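Local coordinates for trans-isoprenyl diphosphate synthase (Caulobacter crescentus, PDB 3OYR), which catalyses the stepwise trans condensation of isopentenyl diphosphate with an allylic diphosphate, probably making octaprenyl diphosphate, a precursor of isoprenoid quinone side chains, at the interface of chains A and B. Sequence-based numbering; all coordinates share one arbitrary frame. Chains: chain A/B, Trans-isoprenyl diphosphate synthase.

The interface of chains A and B. Residues chain A 53, 131-132, 134-135, 138; chain B 160-161, 164-165, 168.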
loop_
_atom_site.group_PDB
_atom_site.type_symbol
_atom_site.label_atom_id
_atom_site.label_comp_id
_atom_site.label_asym_id
_atom_site.label_seq_id
_atom_site.Cartn_x
_atom_site.Cartn_y
_atom_site.Cartn_z
ATOM N N ILE A 53 2.768 -1.874 -15.937
ATOM C CA ILE A 53 2.172 -0.952 -14.969
ATOM C C ILE A 53 1.267 0.107 -15.635
ATOM O O ILE A 53 0.077 0.147 -15.325
ATOM C CB ILE A 53 3.205 -0.301 -14.001
ATOM C CG1 ILE A 53 4.000 -1.360 -13.239
ATOM C CG2 ILE A 53 2.501 0.610 -13.039
ATOM C CD1 ILE A 53 5.106 -0.783 -12.382
ATOM N N LEU A 131 -0.177 -5.360 -6.844
ATOM C CA LEU A 131 1.061 -4.611 -6.974
ATOM C C LEU A 131 0.922 -3.293 -7.741
ATOM O O LEU A 131 1.584 -2.311 -7.405
ATOM C CB LEU A 131 2.143 -5.512 -7.578
ATOM C CG LEU A 131 2.383 -6.808 -6.795
ATOM C CD1 LEU A 131 3.143 -7.794 -7.637
ATOM C CD2 LEU A 131 3.101 -6.515 -5.475
ATOM N N VAL A 132 0.074 -3.274 -8.769
ATOM C CA VAL A 132 -0.214 -2.031 -9.483
ATOM C C VAL A 132 -0.960 -1.069 -8.546
ATOM O O VAL A 132 -0.678 0.140 -8.529
ATOM C CB VAL A 132 -0.960 -2.302 -10.821
ATOM C CG1 VAL A 132 -1.468 -1.017 -11.464
ATOM C CG2 VAL A 132 -0.035 -3.064 -11.800
ATOM N N ASP A 134 -0.447 -1.029 -5.252
ATOM C CA ASP A 134 0.665 -0.491 -4.440
ATOM C C ASP A 134 1.474 0.622 -5.124
ATOM O O ASP A 134 1.820 1.642 -4.501
ATOM C CB ASP A 134 1.603 -1.618 -4.013
ATOM C CG ASP A 134 0.955 -2.567 -3.047
ATOM O OD1 ASP A 134 -0.170 -2.270 -2.587
ATOM O OD2 ASP A 134 1.570 -3.608 -2.732
ATOM N N PHE A 135 1.770 0.417 -6.405
ATOM C CA PHE A 135 2.416 1.436 -7.220
ATOM C C PHE A 135 1.627 2.750 -7.200
ATOM O O PHE A 135 2.190 3.813 -6.897
ATOM C CB PHE A 135 2.598 0.898 -8.664
ATOM C CG PHE A 135 3.079 1.933 -9.657
ATOM C CD1 PHE A 135 4.442 2.071 -9.924
ATOM C CD2 PHE A 135 2.163 2.769 -10.328
ATOM C CE1 PHE A 135 4.903 3.023 -10.851
ATOM C CE2 PHE A 135 2.611 3.722 -11.241
ATOM C CZ PHE A 135 3.983 3.851 -11.507
ATOM N N ALA A 138 1.499 4.643 -3.880
ATOM C CA ALA A 138 2.777 5.327 -3.680
ATOM C C ALA A 138 3.004 6.511 -4.606
ATOM O O ALA A 138 3.518 7.542 -4.154
ATOM C CB ALA A 138 3.937 4.342 -3.774
ATOM N N SER B 160 8.649 3.377 -1.747
ATOM C CA SER B 160 7.476 2.516 -1.814
ATOM C C SER B 160 7.001 2.261 -3.237
ATOM O O SER B 160 6.518 1.157 -3.541
ATOM C CB SER B 160 6.318 3.075 -0.998
ATOM O OG SER B 160 6.707 3.284 0.343
ATOM N N ARG B 161 7.152 3.263 -4.101
ATOM C CA ARG B 161 6.783 3.134 -5.499
ATOM C C ARG B 161 7.728 2.163 -6.196
ATOM O O ARG B 161 7.292 1.305 -6.964
ATOM C CB ARG B 161 6.799 4.511 -6.162
ATOM C CG ARG B 161 6.379 4.546 -7.631
ATOM C CD ARG B 161 7.595 4.703 -8.533
ATOM N NE ARG B 161 8.343 5.926 -8.211
ATOM C CZ ARG B 161 9.540 6.225 -8.699
ATOM N NH1 ARG B 161 10.160 5.383 -9.517
ATOM N NH2 ARG B 161 10.124 7.362 -8.357
ATOM N N ALA B 164 7.099 -1.497 -5.468
ATOM C CA ALA B 164 6.017 -2.038 -6.292
ATOM C C ALA B 164 6.472 -2.351 -7.724
ATOM O O ALA B 164 6.122 -3.402 -8.278
ATOM C CB ALA B 164 4.847 -1.099 -6.301
ATOM N N GLU B 165 7.271 -1.451 -8.293
ATOM C CA GLU B 165 7.849 -1.603 -9.628
ATOM C C GLU B 165 8.723 -2.829 -9.719
ATOM O O GLU B 165 8.622 -3.597 -10.678
ATOM C CB GLU B 165 8.708 -0.379 -9.981
ATOM C CG GLU B 165 7.906 0.866 -10.268
ATOM C CD GLU B 165 8.785 2.039 -10.708
ATOM O OE1 GLU B 165 8.499 2.619 -11.765
ATOM O OE2 GLU B 165 9.751 2.380 -10.004
ATOM N N VAL B 168 6.475 -5.955 -9.582
ATOM C CA VAL B 168 5.866 -6.161 -10.880
ATOM C C VAL B 168 6.897 -6.704 -11.879
ATOM O O VAL B 168 6.604 -7.660 -12.601
ATOM C CB VAL B 168 5.155 -4.880 -11.388
ATOM C CG1 VAL B 168 4.650 -5.048 -12.797
ATOM C CG2 VAL B 168 3.991 -4.565 -10.517
#
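A:Phe135 and A:Ala138 of helix 126-145 pack on B:Ala164 and B:Arg161 of helix 150-173, part of the two-fold interface between all-helical trans-prenyltransferase subunits of the FPP/GGPP synthase family, which commonly work as such dimers. The contact across is mainly apolar, and no hydrogen bond joins the two chains in this patch. The methyl CB of B:Ala164 sits against the backbone of A:Phe135, 3.6 Å from its CA, and the small side chain probably lets the two helices come close. A turn further on, A:Ala138 CB lies 3.5 Å from B:Arg161 CA. At the other end B:Val168 splits its branches: CG2 reaches A:Leu131 CB at 3.6 Å, while CG1, anti to its own backbone N (chi1 174°), meets A:Ile53 CG1 at 3.8 Å. The A:Phe135 ring runs alongside the B:Arg161 chain, pointing the same way, with its CD1 3.7 Å from B:Glu165 CG and carboxylate oxygen OE1 at the ring edge, in plane. Within chain A, A:Ile53 CG2 caps one ring face over its centre; A:Ile53 CD1 goes on to B:Glu165 CG at 3.9 Å. The polar link stays within chain B: B:Arg161, bent at chi2 and chi3, gives NH1 to B:Glu165 OE2 in a salt-bridging hydrogen bond of 3.1 Å, arriving 38° out of the carboxylate plane. An alanine in place of B:Glu165 would probably leave the B:Arg161 guanidinium without this mate and the ring edge and A:Ile53 CD1 less well packed.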